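Local coordinates for protein endonuclease 2 (Arabidopsis thaliana, PDB 4CXP) that cuts RNA and single-stranded DNA, and less readily double-stranded DNA, into 5'-phosphorylated products with the help of divalent metal ions, at residues I142-L153 and V225-F236. Numbering follows the deposited sequence. Where two conformers were deposited one is given.
With SO4 (sulfate ion), chain J.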
ATOM      1  N   ILE A 142       7.975  12.728  13.181  1.00 13.30           N
ATOM      2  CA  ILE A 142       9.126  12.125  13.843  1.00 12.51           C
ATOM      3  C   ILE A 142      10.336  12.352  12.943  1.00 12.32           C
ATOM      4  O   ILE A 142      10.497  11.710  11.899  1.00 12.80           O
ATOM      5  CB  ILE A 142       8.905  10.635  14.126  1.00 12.42           C
ATOM      6  CG1 ILE A 142       7.654  10.433  14.974  1.00 13.78           C
ATOM      7  CG2 ILE A 142      10.153  10.033  14.764  1.00 14.17           C
ATOM      8  CD1 ILE A 142       7.304   8.984  15.193  1.00 15.71           C
ATOM      9  N   GLU A 143      11.157  13.318  13.324  1.00 13.20           N
ATOM     10  CA  GLU A 143      12.287  13.763  12.510  1.00 13.28           C
ATOM     11  C   GLU A 143      13.553  13.069  12.996  1.00 12.60           C
ATOM     12  O   GLU A 143      13.928  13.183  14.171  1.00 14.47           O
ATOM     13  CB  GLU A 143      12.429  15.287  12.600  1.00 16.06           C
ATOM     14  CG  GLU A 143      11.327  16.042  11.857  1.00 19.52           C
ATOM     15  CD  GLU A 143      11.411  15.939  10.322  1.00 22.48           C
ATOM     16  OE1 GLU A 143      12.360  15.343   9.759  1.00 25.08           O
ATOM     17  OE2 GLU A 143      10.511  16.486   9.656  1.00 27.73           O
ATOM     18  N   VAL A 144      14.179  12.327  12.083  1.00 12.14           N
ATOM     19  CA  VAL A 144      15.354  11.508  12.355  1.00 11.70           C
ATOM     20  C   VAL A 144      16.355  11.747  11.229  1.00 12.01           C
ATOM     21  O   VAL A 144      16.211  12.690  10.442  1.00 13.47           O
ATOM     22  CB  VAL A 144      14.965  10.012  12.516  1.00 12.46           C
ATOM     23  CG1 VAL A 144      14.079   9.838  13.733  1.00 13.63           C
ATOM     24  CG2 VAL A 144      14.270   9.460  11.280  1.00 14.15           C
ATOM     25  N   HIS A 145      17.384  10.917  11.162  1.00 13.07           N
ATOM     26  CA  HIS A 145      18.261  10.867  10.004  1.00 12.41           C
ATOM     27  C   HIS A 145      18.167   9.474   9.412  1.00 11.66           C
ATOM     28  O   HIS A 145      18.107   8.480  10.143  1.00 12.91           O
ATOM     29  CB  HIS A 145      19.720  11.173  10.372  1.00 14.82           C
ATOM     30  CG  HIS A 145      20.040  12.650  10.471  1.00 22.10           C
ATOM     31  ND1 HIS A 145      19.575  13.449  11.488  1.00 26.93           N
ATOM     32  CD2 HIS A 145      20.758  13.470   9.662  1.00 24.91           C
ATOM     33  CE1 HIS A 145      20.006  14.689  11.326  1.00 26.33           C
ATOM     34  NE2 HIS A 145      20.725  14.730  10.217  1.00 27.14           N
ATOM     35  N   TRP A 146      18.136   9.407   8.083  1.00 10.38           N
ATOM     36  CA  TRP A 146      18.315   8.170   7.328  1.00  9.77           C
ATOM     37  C   TRP A 146      19.753   8.193   6.836  1.00  9.60           C
ATOM     38  O   TRP A 146      20.115   9.014   5.991  1.00 10.49           O
ATOM     39  CB  TRP A 146      17.335   8.093   6.152  1.00  9.37           C
ATOM     40  CG  TRP A 146      17.456   6.804   5.405  1.00  9.42           C
ATOM     41  CD1 TRP A 146      17.917   6.626   4.140  1.00  9.72           C
ATOM     42  CD2 TRP A 146      17.110   5.508   5.895  1.00  9.30           C
ATOM     43  NE1 TRP A 146      17.883   5.294   3.810  1.00 10.12           N
ATOM     44  CE2 TRP A 146      17.389   4.591   4.872  1.00  9.15           C
ATOM     45  CE3 TRP A 146      16.617   5.030   7.118  1.00  9.75           C
ATOM     46  CZ2 TRP A 146      17.183   3.235   5.025  1.00 10.17           C
ATOM     47  CZ3 TRP A 146      16.402   3.679   7.258  1.00 10.37           C
ATOM     48  CH2 TRP A 146      16.688   2.798   6.223  1.00 10.55           C
ATOM     49  N   TYR A 147      20.598   7.368   7.438  1.00 10.15           N
ATOM     50  CA  TYR A 147      22.044   7.490   7.250  1.00 10.52           C
ATOM     51  C   TYR A 147      22.426   8.942   7.537  1.00 11.45           C
ATOM     52  O   TYR A 147      22.130   9.418   8.631  1.00 13.37           O
ATOM     53  CB  TYR A 147      22.495   6.910   5.901  1.00 10.64           C
ATOM     54  CG  TYR A 147      22.274   5.404   5.826  1.00 10.19           C
ATOM     55  CD1 TYR A 147      21.053   4.872   5.442  1.00 10.38           C
ATOM     56  CD2 TYR A 147      23.276   4.518   6.161  1.00 10.70           C
ATOM     57  CE1 TYR A 147      20.842   3.500   5.403  1.00 10.28           C
ATOM     58  CE2 TYR A 147      23.079   3.154   6.116  1.00 10.35           C
ATOM     59  CZ  TYR A 147      21.856   2.642   5.726  1.00  9.88           C
ATOM     60  OH  TYR A 147      21.612   1.293   5.661  1.00 10.84           O
ATOM     61  N   THR A 148      23.043   9.653   6.606  1.00 11.77           N
ATOM     62  CA  THR A 148      23.545  10.992   6.910  1.00 13.37           C
ATOM     63  C   THR A 148      22.545  12.121   6.653  1.00 14.49           C
ATOM     64  O   THR A 148      22.875  13.271   6.919  1.00 17.86           O
ATOM     65  CB  THR A 148      24.811  11.331   6.129  1.00 15.22           C
ATOM     66  OG1 THR A 148      24.455  11.554   4.762  1.00 16.50           O
ATOM     67  CG2 THR A 148      25.857  10.259   6.258  1.00 16.47           C
ATOM     68  N   ARG A 149      21.346  11.819   6.171  1.00 13.26           N
ATOM     69  CA  ARG A 149      20.423  12.857   5.726  1.00 13.82           C
ATOM     70  C   ARG A 149      19.190  12.950   6.589  1.00 12.89           C
ATOM     71  O   ARG A 149      18.677  11.949   7.076  1.00 14.05           O
ATOM     72  CB  ARG A 149      19.993  12.589   4.294  1.00 14.69           C
ATOM     73  CG  ARG A 149      21.134  12.573   3.303  1.00 16.15           C
ATOM     74  CD  ARG A 149      21.810  13.930   3.210  1.00 18.48           C
ATOM     75  NE  ARG A 149      22.881  13.882   2.247  0.70 16.88           N
ATOM     76  CZ  ARG A 149      23.668  14.907   1.945  0.70 19.39           C
ATOM     77  NH1 ARG A 149      23.495  16.092   2.521  0.70 21.41           N
ATOM     78  NH2 ARG A 149      24.633  14.746   1.042  0.70 21.53           N
ATOM     79  N   LYS A 150      18.664  14.153   6.757  1.00 14.38           N
ATOM     80  CA  LYS A 150      17.406  14.342   7.471  1.00 14.71           C
ATOM     81  C   LYS A 150      16.259  13.646   6.756  1.00 13.29           C
ATOM     82  O   LYS A 150      16.152  13.702   5.540  1.00 15.06           O
ATOM     83  CB  LYS A 150      17.079  15.835   7.599  1.00 16.81           C
ATOM     84  CG  LYS A 150      18.032  16.611   8.496  1.00 20.58           C
ATOM     85  CD  LYS A 150      17.671  18.089   8.580  1.00 24.82           C
ATOM     86  N   ALA A 151      15.402  12.995   7.531  1.00 12.69           N
ATOM     87  CA  ALA A 151      14.196  12.384   7.007  1.00 12.23           C
ATOM     88  C   ALA A 151      13.209  12.214   8.121  1.00 11.72           C
ATOM     89  O   ALA A 151      13.590  12.033   9.263  1.00 15.68           O
ATOM     90  CB  ALA A 151      14.483  11.024   6.389  1.00 14.81           C
ATOM     91  N   ASN A 152      11.934  12.210   7.798  1.00 11.15           N
ATOM     92  CA  ASN A 152      10.943  11.817   8.786  1.00 10.90           C
ATOM     93  C   ASN A 152      10.631  10.327   8.656  1.00  9.43           C
ATOM     94  O   ASN A 152      10.869   9.701   7.625  1.00  9.87           O
ATOM     95  CB  ASN A 152       9.696  12.702   8.749  1.00 12.18           C
ATOM     96  CG  ASN A 152       8.845  12.465   7.534  1.00 12.01           C
ATOM     97  OD1 ASN A 152       8.264  11.410   7.370  1.00 12.09           O
ATOM     98  ND2 ASN A 152       8.757  13.461   6.668  1.00 16.44           N
ATOM     99  N   LEU A 153      10.102   9.757   9.732  1.00  9.33           N
ATOM    100  CA  LEU A 153       9.924   8.320   9.795  1.00  9.24           C
ATOM    101  C   LEU A 153       8.919   7.835   8.738  1.00  8.57           C
ATOM    102  O   LEU A 153       9.076   6.759   8.166  1.00  8.66           O
ATOM    103  CB  LEU A 153       9.496   7.897  11.195  1.00  9.29           C
ATOM    104  CG  LEU A 153       9.455   6.392  11.425  1.00  9.85           C
ATOM    105  CD1 LEU A 153      10.831   5.754  11.274  1.00 10.74           C
ATOM    106  CD2 LEU A 153       8.850   6.094  12.787  1.00 10.26           C
ATOM    107  N   VAL A 225      12.513   3.908  17.849  1.00 14.14           N
ATOM    108  CA  VAL A 225      12.820   5.172  17.188  1.00 13.73           C
ATOM    109  C   VAL A 225      12.435   6.337  18.083  1.00 15.56           C
ATOM    110  O   VAL A 225      11.318   6.400  18.580  1.00 20.37           O
ATOM    111  CB  VAL A 225      12.090   5.287  15.837  1.00 12.93           C
ATOM    112  CG1 VAL A 225      12.440   6.600  15.175  1.00 13.82           C
ATOM    113  CG2 VAL A 225      12.429   4.118  14.929  1.00 12.47           C
ATOM    114  N   THR A 226      13.380   7.252  18.252  1.00 15.48           N
ATOM    115  CA  THR A 226      13.176   8.509  18.943  1.00 17.39           C
ATOM    116  C   THR A 226      13.623   9.634  18.041  1.00 15.55           C
ATOM    117  O   THR A 226      14.606   9.490  17.328  1.00 15.12           O
ATOM    118  CB  THR A 226      14.000   8.569  20.261  1.00 19.83           C
ATOM    119  OG1 THR A 226      13.707   7.425  21.068  1.00 25.78           O
ATOM    120  CG2 THR A 226      13.722   9.851  21.052  1.00 24.08           C
ATOM    121  N   GLU A 227      12.895  10.748  18.103  1.00 16.80           N
ATOM    122  CA  GLU A 227      13.256  11.992  17.444  1.00 17.32           C
ATOM    123  C   GLU A 227      14.764  12.204  17.587  1.00 16.18           C
ATOM    124  O   GLU A 227      15.294  12.113  18.697  1.00 19.14           O
ATOM    125  CB  GLU A 227      12.494  13.152  18.119  1.00 22.28           C
ATOM    126  CG  GLU A 227      12.802  14.562  17.639  1.00 23.26           C
ATOM    127  CD  GLU A 227      11.958  15.045  16.468  1.00 24.93           C
ATOM    128  OE1 GLU A 227      10.980  14.384  16.030  1.00 28.14           O
ATOM    129  OE2 GLU A 227      12.276  16.147  15.979  1.00 34.14           O
ATOM    130  N   GLY A 228      15.445  12.504  16.488  1.00 16.04           N
ATOM    131  CA  GLY A 228      16.878  12.768  16.508  1.00 17.84           C
ATOM    132  C   GLY A 228      17.780  11.565  16.279  1.00 17.89           C
ATOM    133  O   GLY A 228      18.982  11.737  16.094  1.00 20.98           O
ATOM    134  N   ASP A 229      17.226  10.353  16.296  1.00 15.60           N
ATOM    135  CA  ASP A 229      18.029   9.152  16.050  1.00 15.53           C
ATOM    136  C   ASP A 229      18.572   9.131  14.626  1.00 14.70           C
ATOM    137  O   ASP A 229      17.986   9.737  13.724  1.00 16.08           O
ATOM    138  CB  ASP A 229      17.193   7.877  16.244  1.00 15.54           C
ATOM    139  CG  ASP A 229      16.936   7.514  17.699  1.00 17.83           C
ATOM    140  OD1 ASP A 229      17.547   8.121  18.605  1.00 20.28           O
ATOM    141  OD2 ASP A 229      16.118   6.570  17.896  1.00 19.35           O
ATOM    142  N   THR A 230      19.669   8.404  14.441  1.00 14.19           N
ATOM    143  CA  THR A 230      20.150   8.032  13.113  1.00 13.46           C
ATOM    144  C   THR A 230      19.756   6.582  12.875  1.00 12.60           C
ATOM    145  O   THR A 230      20.183   5.673  13.591  1.00 14.11           O
ATOM    146  CB  THR A 230      21.671   8.205  12.970  1.00 15.68           C
ATOM    147  OG1 THR A 230      21.983   9.597  13.025  1.00 19.58           O
ATOM    148  CG2 THR A 230      22.155   7.645  11.651  1.00 16.65           C
ATOM    149  N   LEU A 231      18.942   6.392  11.851  1.00 11.04           N
ATOM    150  CA  LEU A 231      18.556   5.066  11.400  0.70 10.34           C
ATOM    151  C   LEU A 231      19.435   4.722  10.211  1.00 10.57           C
ATOM    152  O   LEU A 231      19.517   5.480   9.237  1.00 11.72           O
ATOM    153  CB  LEU A 231      17.083   5.026  11.019  0.70 10.20           C
ATOM    154  CG  LEU A 231      16.138   5.414  12.159  0.70 12.16           C
ATOM    155  CD1 LEU A 231      14.702   5.174  11.706  0.70 11.42           C
ATOM    156  CD2 LEU A 231      16.436   4.736  13.490  0.70 13.68           C
ATOM    157  N   GLU A 232      20.119   3.590  10.309  1.00 10.26           N
ATOM    158  CA  GLU A 232      21.092   3.206   9.301  1.00 10.29           C
ATOM    159  C   GLU A 232      21.092   1.684   9.185  1.00  9.59           C
ATOM    160  O   GLU A 232      20.014   1.108   9.195  1.00  9.74           O
ATOM    161  CB  GLU A 232      22.431   3.874   9.552  1.00 11.39           C
ATOM    162  CG  GLU A 232      23.016   3.663  10.917  1.00 12.50           C
ATOM    163  CD  GLU A 232      24.302   4.443  11.111  0.70 12.43           C
ATOM    164  OE1 GLU A 232      25.078   4.543  10.130  0.70 13.82           O
ATOM    165  OE2 GLU A 232      24.534   4.951  12.239  0.70 14.70           O
ATOM    166  N   ASP A 233      22.233   1.008   9.034  1.00  9.96           N
ATOM    167  CA  ASP A 233      22.202  -0.412   8.678  1.00 10.21           C
ATOM    168  C   ASP A 233      21.370  -1.272   9.631  1.00  9.76           C
ATOM    169  O   ASP A 233      20.629  -2.139   9.179  1.00 10.15           O
ATOM    170  CB  ASP A 233      23.611  -1.007   8.570  1.00 10.97           C
ATOM    171  CG  ASP A 233      24.280  -0.779   7.223  1.00 12.33           C
ATOM    172  OD1 ASP A 233      23.681  -0.171   6.317  1.00 12.84           O
ATOM    173  OD2 ASP A 233      25.431  -1.250   7.078  1.00 14.54           O
ATOM    174  N   GLU A 234      21.488  -1.090  10.944  1.00 10.36           N
ATOM    175  CA  GLU A 234      20.777  -1.976  11.856  1.00 11.07           C
ATOM    176  C   GLU A 234      19.269  -1.908  11.595  1.00  9.65           C
ATOM    177  O   GLU A 234      18.591  -2.939  11.508  1.00 10.58           O
ATOM    178  CB  GLU A 234      21.089  -1.631  13.306  1.00 12.79           C
ATOM    179  CG  GLU A 234      20.423  -2.524  14.322  1.00 18.15           C
ATOM    180  CD  GLU A 234      20.752  -2.089  15.734  0.50 22.22           C
ATOM    181  OE1 GLU A 234      20.089  -1.161  16.242  0.50 27.54           O
ATOM    182  OE2 GLU A 234      21.681  -2.662  16.326  0.50 29.28           O
ATOM    183  N   TYR A 235      18.743  -0.703  11.485  1.00  9.50           N
ATOM    184  CA  TYR A 235      17.317  -0.521  11.228  1.00  9.13           C
ATOM    185  C   TYR A 235      16.951  -1.020   9.831  1.00  8.72           C
ATOM    186  O   TYR A 235      15.949  -1.693   9.648  1.00  8.88           O
ATOM    187  CB  TYR A 235      16.935   0.943  11.420  1.00  9.48           C
ATOM    188  CG  TYR A 235      15.442   1.216  11.433  1.00  8.99           C
ATOM    189  CD1 TYR A 235      14.725   1.446  10.264  1.00  9.15           C
ATOM    190  CD2 TYR A 235      14.739   1.244  12.634  1.00  9.74           C
ATOM    191  CE1 TYR A 235      13.384   1.720  10.298  1.00  9.03           C
ATOM    192  CE2 TYR A 235      13.380   1.510  12.676  1.00  9.43           C
ATOM    193  CZ  TYR A 235      12.713   1.771  11.501  1.00  8.61           C
ATOM    194  OH  TYR A 235      11.378   2.064  11.475  1.00  9.32           O
ATOM    195  N   PHE A 236      17.756  -0.663   8.841  1.00  8.50           N
ATOM    196  CA  PHE A 236      17.539  -1.072   7.474  1.00  8.26           C
ATOM    197  C   PHE A 236      17.410  -2.577   7.343  1.00  8.03           C
ATOM    198  O   PHE A 236      16.420  -3.076   6.807  1.00  8.31           O
ATOM    199  CB  PHE A 236      18.676  -0.527   6.605  1.00  8.56           C
ATOM    200  CG  PHE A 236      18.632  -0.997   5.177  1.00  8.54           C
ATOM    201  CD1 PHE A 236      17.685  -0.527   4.299  1.00  8.83           C
ATOM    202  CD2 PHE A 236      19.545  -1.928   4.719  1.00 10.60           C
ATOM    203  CE1 PHE A 236      17.663  -0.945   2.982  1.00  9.34           C
ATOM    204  CE2 PHE A 236      19.531  -2.359   3.416  1.00 12.17           C
ATOM    205  CZ  PHE A 236      18.583  -1.870   2.536  1.00 10.62           C
TER
HETATM  206  S   SO4 J 962      20.379  17.238   4.952  0.70 24.78           S
HETATM  207  O1  SO4 J 962      20.085  18.543   5.557  0.70 29.22           O
HETATM  208  O2  SO4 J 962      21.667  17.296   4.272  0.70 32.97           O
HETATM  209  O3  SO4 J 962      19.335  16.873   3.980  0.70 30.80           O
HETATM  210  O4  SO4 J 962      20.400  16.227   6.000  0.70 30.17           O
HETATM  211  O   HOH W   1      15.174  15.748  14.994  1.00 34.49           O
HETATM  212  O   HOH W   2      23.243  10.742  10.724  1.00 23.09           O
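Leu231 and its neighbour Thr230 run parallel to His145 and Trp146, adding an edge strand to the 143-146/149-152 beta hairpin of this mostly helical S1/P1 nuclease. His145 N donates to Asp229 O, Leu231 N to His145 O and Tyr147 N to Leu231 O, the last at 2.8 Å and nearly straight (174°). At the start of the pairing Glu227, with CG anti to its backbone N (chi1 176°) and the chain bent at chi2, lets OE1 accept a 2.9 Å hydrogen bond from Glu143 N, which comes from above the carboxylate plane. A water joins Glu227 OE2 to Glu143 O, which also accepts from Gly228 N. At the far end the Tyr147 ring lies over Glu232, whose CA sits 3.7 Å from the ring centroid in a CH-pi contact. Tyr147 OH gives a 2.6 Å hydrogen bond to the anti lone pair of Asp233 OD1, the carboxylate turned 78° from the ring. With an alanine here in place of Tyr147, Asp233 OD1 is likely to lose this donor and the backbone of Glu232 the ring lying on it. On the buried face Trp146 sets CE3 3.9 Å from Leu231 CB and its edge against Phe236 CD1, while its NE1 is hydrogen-bonded to Thr164 OG1 of helix 153-169. Backbone pairing thus fixes the register, while the aromatic side chains tie the hairpin to the first turn of helix 233-262.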